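Catalase-3 (Neurospora crassa, PDB 4AJ9) breaks down hydrogen peroxide into water and oxygen with a haem cofactor, protecting the cell from peroxide damage. Local coordinates at the interface of chains A and B and the interface of chains A and C. Residues are numbered along the deposited sequence; one frame, centred on the assembly and turned at random. Chains: chain A/B/C, Catalase-3.

Contact 1: the interface of chains A and B. Residues chain A 363-364, 379, 381-382; chain B 21, 49-50, 53, 57.
Two histidines, one from each subunit, carry this patch of the catalase tetramer, each bonded to a side chain of the other chain. Tip to tip with B:Asp21, the ring of A:His381 gives its ND1 to the carboxylate OD2 of B:Asp21 at 2.6 Å. The planes are 85° apart; OD2 lies in the imidazole plane, and ND1 meets it from above the carboxylate plane. A:His381 ND1 is also 3.0 Å from B:Asp21 OD1, so the N-H faces both oxygens, OD2 the nearer. The carboxylate beside ND1 would probably favour a protonated A:His381. B:Asp21 OD1 accepts the amide ND2 of A:Asn379 at 2.9 Å, again from above its plane. B:His53, CG anti to its backbone N (chi1 -154°), points NE2 at OD1 of A:Asn364, 2.7 Å away and in the ring plane. Within chain B, B:Gln49 OE1 takes the backbone N of B:Asp21, which probably helps to hold B:Asp21 in place.

One water binds B:His53 ND1, the backbone N of A:Arg382 and the B:Glu57 carboxylate OE2. Both ring nitrogens of B:His53 are thus engaged, which fixes the ring's rotation.

In the packing, CB of A:His381 lies over one face of B:His53, and the far edge of the A:His381 ring rests on the B:Gln49 amide and B:Lys50 CA. Within chain A, A:Asn379 ND2 sits over the centre of that ring.

The chain A residues are in loops; helix 45-55 supplies B:Gln49, B:Lys50 and B:His53, flanked by loop residues B:Asp21 and B:Glu57.

Contact 2: the interface of chains A and C. Residues chain A 47-48, 51-52, 54-56; chain C 152, 350-351, 354-355, 358.
C:Tyr350 and C:Pro152 form the apolar centre, both packed against helix 45-55 of chain A in this subunit interface of a haem catalase. C:Tyr350 stands on helix 343-360, the one that carries the haem-ligating tyrosine, C:Tyr352. Its CG is anti to the backbone N (chi1 164°), and the ring is held from both sides: A:Arg48 lays CG over one face, 3.8 Å from the centroid of the C:Tyr350 ring, while CB of C:Asp354 from its own helix backs the other. A:Phe47 runs antiparallel to the tyrosine, CE2 near its CD2. C:Pro152 presses CG against CB of A:Phe54 at 3.7 Å, with A:Leu51 crossing it at about a right angle, both methyls touching the proline ring.

Farther out, A:Asp55 turns its carboxylate to helix 343-360. C:Ser351 OG donates to A:Asp55 OD1 at 3.0 Å, on the syn lone pair, with a weak second approach to OD2; C:Thr355 OG1 reaches the backbone O of A:Asp55 in the carbonyl plane, on a lone pair. A:Asp55 OD2 and C:Asp354 OD2 come within 2.5 Å, too close for two bare carboxylates, so they probably share a proton.

The other oxygen of C:Asp354, OD1, accepts NE2 of A:His56 at 2.8 Å, nearly straight (166° at H) but from above the carboxylate plane. On the far side of that ring A:His56 ND1 holds a water at 2.7 Å, passed on to C:Asn358 OD1, and a second water joins this oxygen to the backbone O of A:His56. An alanine at A:His56 would remove the imidazole and would probably leave the paired carboxylates less well stabilised and lose the water link from ND1 to C:Asn358. At the opposite rim, a water bridges the phenol OH of C:Tyr350 and the amide OE1 of A:Gln52.

Contact 1: the interface of chains A and B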
# COMPACT_ATOMS: atom_id res chain seq x y z
N PRO A 363 -6.13 -6.54 3.43
CA PRO A 363 -6.93 -7.76 3.40
C PRO A 363 -8.29 -7.62 4.08
O PRO A 363 -9.02 -8.61 4.15
CB PRO A 363 -6.08 -8.72 4.22
CG PRO A 363 -5.52 -7.82 5.30
CD PRO A 363 -5.23 -6.51 4.60
N ASN A 364 -8.63 -6.43 4.56
CA ASN A 364 -9.87 -6.27 5.33
C ASN A 364 -11.02 -5.60 4.57
O ASN A 364 -11.95 -5.08 5.19
CB ASN A 364 -9.60 -5.56 6.66
CG ASN A 364 -8.92 -6.47 7.65
OD1 ASN A 364 -9.40 -7.58 7.90
ND2 ASN A 364 -7.77 -6.04 8.20
N ASN A 379 -14.80 -16.07 12.91
CA ASN A 379 -13.69 -16.94 12.54
C ASN A 379 -12.44 -16.51 13.26
O ASN A 379 -12.48 -15.62 14.10
CB ASN A 379 -13.49 -16.95 11.02
CG ASN A 379 -13.20 -15.58 10.45
OD1 ASN A 379 -12.57 -14.75 11.11
ND2 ASN A 379 -13.68 -15.32 9.24
N HIS A 381 -9.68 -15.20 11.94
CA HIS A 381 -8.91 -14.17 11.25
C HIS A 381 -8.65 -13.00 12.19
O HIS A 381 -9.56 -12.55 12.90
CB HIS A 381 -9.65 -13.63 10.03
CG HIS A 381 -10.01 -14.68 9.01
ND1 HIS A 381 -10.52 -14.36 7.77
CD2 HIS A 381 -9.95 -16.03 9.06
CE1 HIS A 381 -10.75 -15.47 7.09
NE2 HIS A 381 -10.41 -16.50 7.85
N ARG A 382 -7.43 -12.48 12.17
CA ARG A 382 -7.06 -11.33 13.00
C ARG A 382 -6.16 -10.35 12.26
O ARG A 382 -5.51 -10.71 11.27
CB ARG A 382 -6.34 -11.80 14.27
CG ARG A 382 -7.18 -12.71 15.16
CD ARG A 382 -8.36 -11.96 15.79
NE ARG A 382 -9.03 -12.78 16.81
CZ ARG A 382 -9.98 -13.67 16.56
NH1 ARG A 382 -10.40 -13.87 15.32
NH2 ARG A 382 -10.51 -14.36 17.56
N ASP B 21 -15.11 -14.46 5.71
CA ASP B 21 -15.20 -13.03 5.99
C ASP B 21 -16.39 -12.37 5.28
O ASP B 21 -16.71 -11.22 5.56
CB ASP B 21 -13.89 -12.32 5.62
CG ASP B 21 -12.79 -12.56 6.64
OD1 ASP B 21 -13.11 -12.90 7.80
OD2 ASP B 21 -11.59 -12.45 6.29
N GLN B 49 -9.43 -17.61 1.20
CA GLN B 49 -9.83 -16.44 1.99
C GLN B 49 -9.22 -16.52 3.39
O GLN B 49 -8.97 -15.50 4.01
CB GLN B 49 -11.35 -16.20 2.02
CG GLN B 49 -12.20 -17.37 2.55
CD GLN B 49 -12.36 -17.37 4.07
OE1 GLN B 49 -12.74 -16.37 4.68
NE2 GLN B 49 -12.08 -18.52 4.69
N LYS B 50 -8.95 -17.73 3.87
CA LYS B 50 -8.35 -17.91 5.20
C LYS B 50 -6.85 -17.62 5.16
O LYS B 50 -6.32 -16.93 6.03
CB LYS B 50 -8.59 -19.33 5.74
CG LYS B 50 -7.99 -19.57 7.16
CD LYS B 50 -8.10 -21.04 7.58
CE LYS B 50 -7.48 -21.29 8.97
NZ LYS B 50 -7.73 -22.69 9.43
N HIS B 53 -5.99 -13.82 4.42
CA HIS B 53 -6.03 -12.96 5.60
C HIS B 53 -4.79 -13.14 6.45
O HIS B 53 -4.16 -12.16 6.84
CB HIS B 53 -7.29 -13.17 6.43
CG HIS B 53 -7.65 -11.96 7.22
ND1 HIS B 53 -7.06 -11.66 8.43
CD2 HIS B 53 -8.48 -10.93 6.94
CE1 HIS B 53 -7.53 -10.51 8.87
NE2 HIS B 53 -8.40 -10.05 7.99
N GLU B 57 -1.43 -10.30 7.63
CA GLU B 57 -1.73 -9.83 8.98
C GLU B 57 -0.83 -8.67 9.39
O GLU B 57 -1.24 -7.81 10.15
CB GLU B 57 -1.59 -10.97 10.01
CG GLU B 57 -2.71 -12.03 9.95
CD GLU B 57 -2.54 -13.09 11.01
OE1 GLU B 57 -1.58 -13.01 11.80
OE2 GLU B 57 -3.38 -14.02 11.05
O HOH W 1 -5.90 -13.72 9.85

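Contact 2: the interface of chains A and C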
# COMPACT_ATOMS: atom_id res chain seq x y z
N PHE A 47 -3.88 22.70 7.77
CA PHE A 47 -3.64 22.63 6.35
C PHE A 47 -3.24 21.21 5.95
O PHE A 47 -3.82 20.63 5.02
CB PHE A 47 -2.56 23.62 5.91
CG PHE A 47 -2.06 23.37 4.52
CD1 PHE A 47 -2.75 23.87 3.42
CD2 PHE A 47 -0.93 22.59 4.31
CE1 PHE A 47 -2.30 23.61 2.13
CE2 PHE A 47 -0.48 22.33 3.02
CZ PHE A 47 -1.16 22.84 1.94
N ARG A 48 -2.24 20.65 6.63
CA ARG A 48 -1.75 19.33 6.25
C ARG A 48 -2.78 18.20 6.44
O ARG A 48 -2.87 17.31 5.59
CB ARG A 48 -0.41 18.99 6.92
CG ARG A 48 0.78 19.77 6.34
CD ARG A 48 2.12 19.40 7.01
NE ARG A 48 2.16 19.96 8.36
CZ ARG A 48 1.85 19.27 9.45
NH1 ARG A 48 1.53 17.98 9.36
NH2 ARG A 48 1.87 19.86 10.64
N LEU A 51 -5.20 18.66 3.39
CA LEU A 51 -4.60 18.37 2.09
C LEU A 51 -4.11 16.93 2.00
O LEU A 51 -4.16 16.32 0.92
CB LEU A 51 -3.47 19.36 1.76
CG LEU A 51 -3.90 20.55 0.88
CD1 LEU A 51 -4.33 20.10 -0.51
CD2 LEU A 51 -5.02 21.35 1.55
N GLN A 52 -3.63 16.39 3.10
CA GLN A 52 -3.22 14.99 3.08
C GLN A 52 -4.42 14.12 2.71
O GLN A 52 -4.30 13.19 1.91
CB GLN A 52 -2.66 14.52 4.42
CG GLN A 52 -2.28 13.04 4.34
CD GLN A 52 -1.66 12.52 5.60
OE1 GLN A 52 -0.45 12.67 5.81
NE2 GLN A 52 -2.47 11.89 6.45
N PHE A 54 -7.10 14.95 1.00
CA PHE A 54 -7.32 15.20 -0.43
C PHE A 54 -6.29 14.49 -1.31
O PHE A 54 -6.64 13.85 -2.31
CB PHE A 54 -7.27 16.70 -0.73
CG PHE A 54 -7.35 17.02 -2.20
CD1 PHE A 54 -8.58 17.01 -2.86
CD2 PHE A 54 -6.21 17.33 -2.93
CE1 PHE A 54 -8.66 17.30 -4.22
CE2 PHE A 54 -6.28 17.61 -4.29
CZ PHE A 54 -7.51 17.60 -4.93
N ASP A 55 -5.03 14.61 -0.93
CA ASP A 55 -3.93 14.07 -1.71
C ASP A 55 -4.08 12.56 -1.90
O ASP A 55 -3.54 12.00 -2.85
CB ASP A 55 -2.59 14.34 -0.99
CG ASP A 55 -2.15 15.81 -1.05
OD1 ASP A 55 -2.72 16.58 -1.85
OD2 ASP A 55 -1.21 16.17 -0.29
N HIS A 56 -4.78 11.91 -0.98
CA HIS A 56 -4.89 10.46 -0.96
C HIS A 56 -6.30 9.94 -1.27
O HIS A 56 -6.61 8.79 -0.98
CB HIS A 56 -4.42 9.93 0.39
CG HIS A 56 -2.96 10.12 0.63
ND1 HIS A 56 -2.06 9.08 0.61
CD2 HIS A 56 -2.24 11.24 0.89
CE1 HIS A 56 -0.85 9.55 0.85
NE2 HIS A 56 -0.93 10.86 1.02
N PRO C 152 -8.88 21.60 -2.17
CA PRO C 152 -9.86 20.51 -2.18
C PRO C 152 -11.30 21.01 -2.40
O PRO C 152 -12.12 20.30 -2.98
CB PRO C 152 -9.69 19.89 -0.79
CG PRO C 152 -8.27 20.22 -0.40
CD PRO C 152 -8.09 21.63 -0.93
N TYR C 350 3.91 21.10 -0.49
CA TYR C 350 3.56 19.99 0.39
C TYR C 350 2.78 18.90 -0.36
O TYR C 350 3.12 17.71 -0.29
CB TYR C 350 2.72 20.48 1.59
CG TYR C 350 2.04 19.33 2.29
CD1 TYR C 350 2.73 18.55 3.19
CD2 TYR C 350 0.71 18.99 2.00
CE1 TYR C 350 2.12 17.48 3.82
CE2 TYR C 350 0.08 17.92 2.63
CZ TYR C 350 0.80 17.17 3.53
OH TYR C 350 0.22 16.09 4.17
N SER C 351 1.75 19.30 -1.09
CA SER C 351 0.83 18.31 -1.65
C SER C 351 1.46 17.38 -2.69
O SER C 351 1.15 16.19 -2.73
CB SER C 351 -0.42 18.99 -2.24
OG SER C 351 -1.38 19.21 -1.22
N ASP C 354 3.58 14.70 -1.00
CA ASP C 354 2.66 13.83 -0.26
C ASP C 354 1.88 12.91 -1.19
O ASP C 354 1.73 11.72 -0.89
CB ASP C 354 1.67 14.65 0.59
CG ASP C 354 0.58 13.80 1.22
OD1 ASP C 354 0.93 12.76 1.83
OD2 ASP C 354 -0.62 14.14 1.08
N THR C 355 1.35 13.46 -2.29
CA THR C 355 0.45 12.68 -3.14
C THR C 355 1.17 11.51 -3.81
O THR C 355 0.52 10.52 -4.16
CB THR C 355 -0.28 13.54 -4.19
OG1 THR C 355 -1.47 12.88 -4.64
CG2 THR C 355 0.61 13.85 -5.39
N ASN C 358 0.54 8.19 -2.28
CA ASN C 358 -0.70 7.51 -2.62
C ASN C 358 -0.56 6.82 -3.96
O ASN C 358 -0.96 5.66 -4.13
CB ASN C 358 -1.86 8.49 -2.70
CG ASN C 358 -3.19 7.78 -2.83
OD1 ASN C 358 -3.56 7.00 -1.97
ND2 ASN C 358 -3.89 8.02 -3.94
O HOH W 2 1.61 14.35 5.45
O HOH W 3 -6.01 6.29 -0.54
O HOH W 4 -2.52 6.41 0.67

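Contact 1 and contact 2 lie about 30 Å apart, centre to centre, and join different pairs of subunits. Helix 45-55 serves both: chain B offers it in contact 1 and chain A in contact 2. Since the copies are equivalent, each subunit uses this helix and the residues just after it twice, with interleaved positions (49, 50 and 53 against 47, 48, 51, 52, 54 and 55) facing different neighbours. The helix therefore helps tie the tetramer together along two interfaces. Helix 343-360, bearer of the haem-ligating tyrosine, belongs to contact 2, and A:Pro363 and A:Asn364 of contact 1 follow just after it, so both interfaces probably help to hold it.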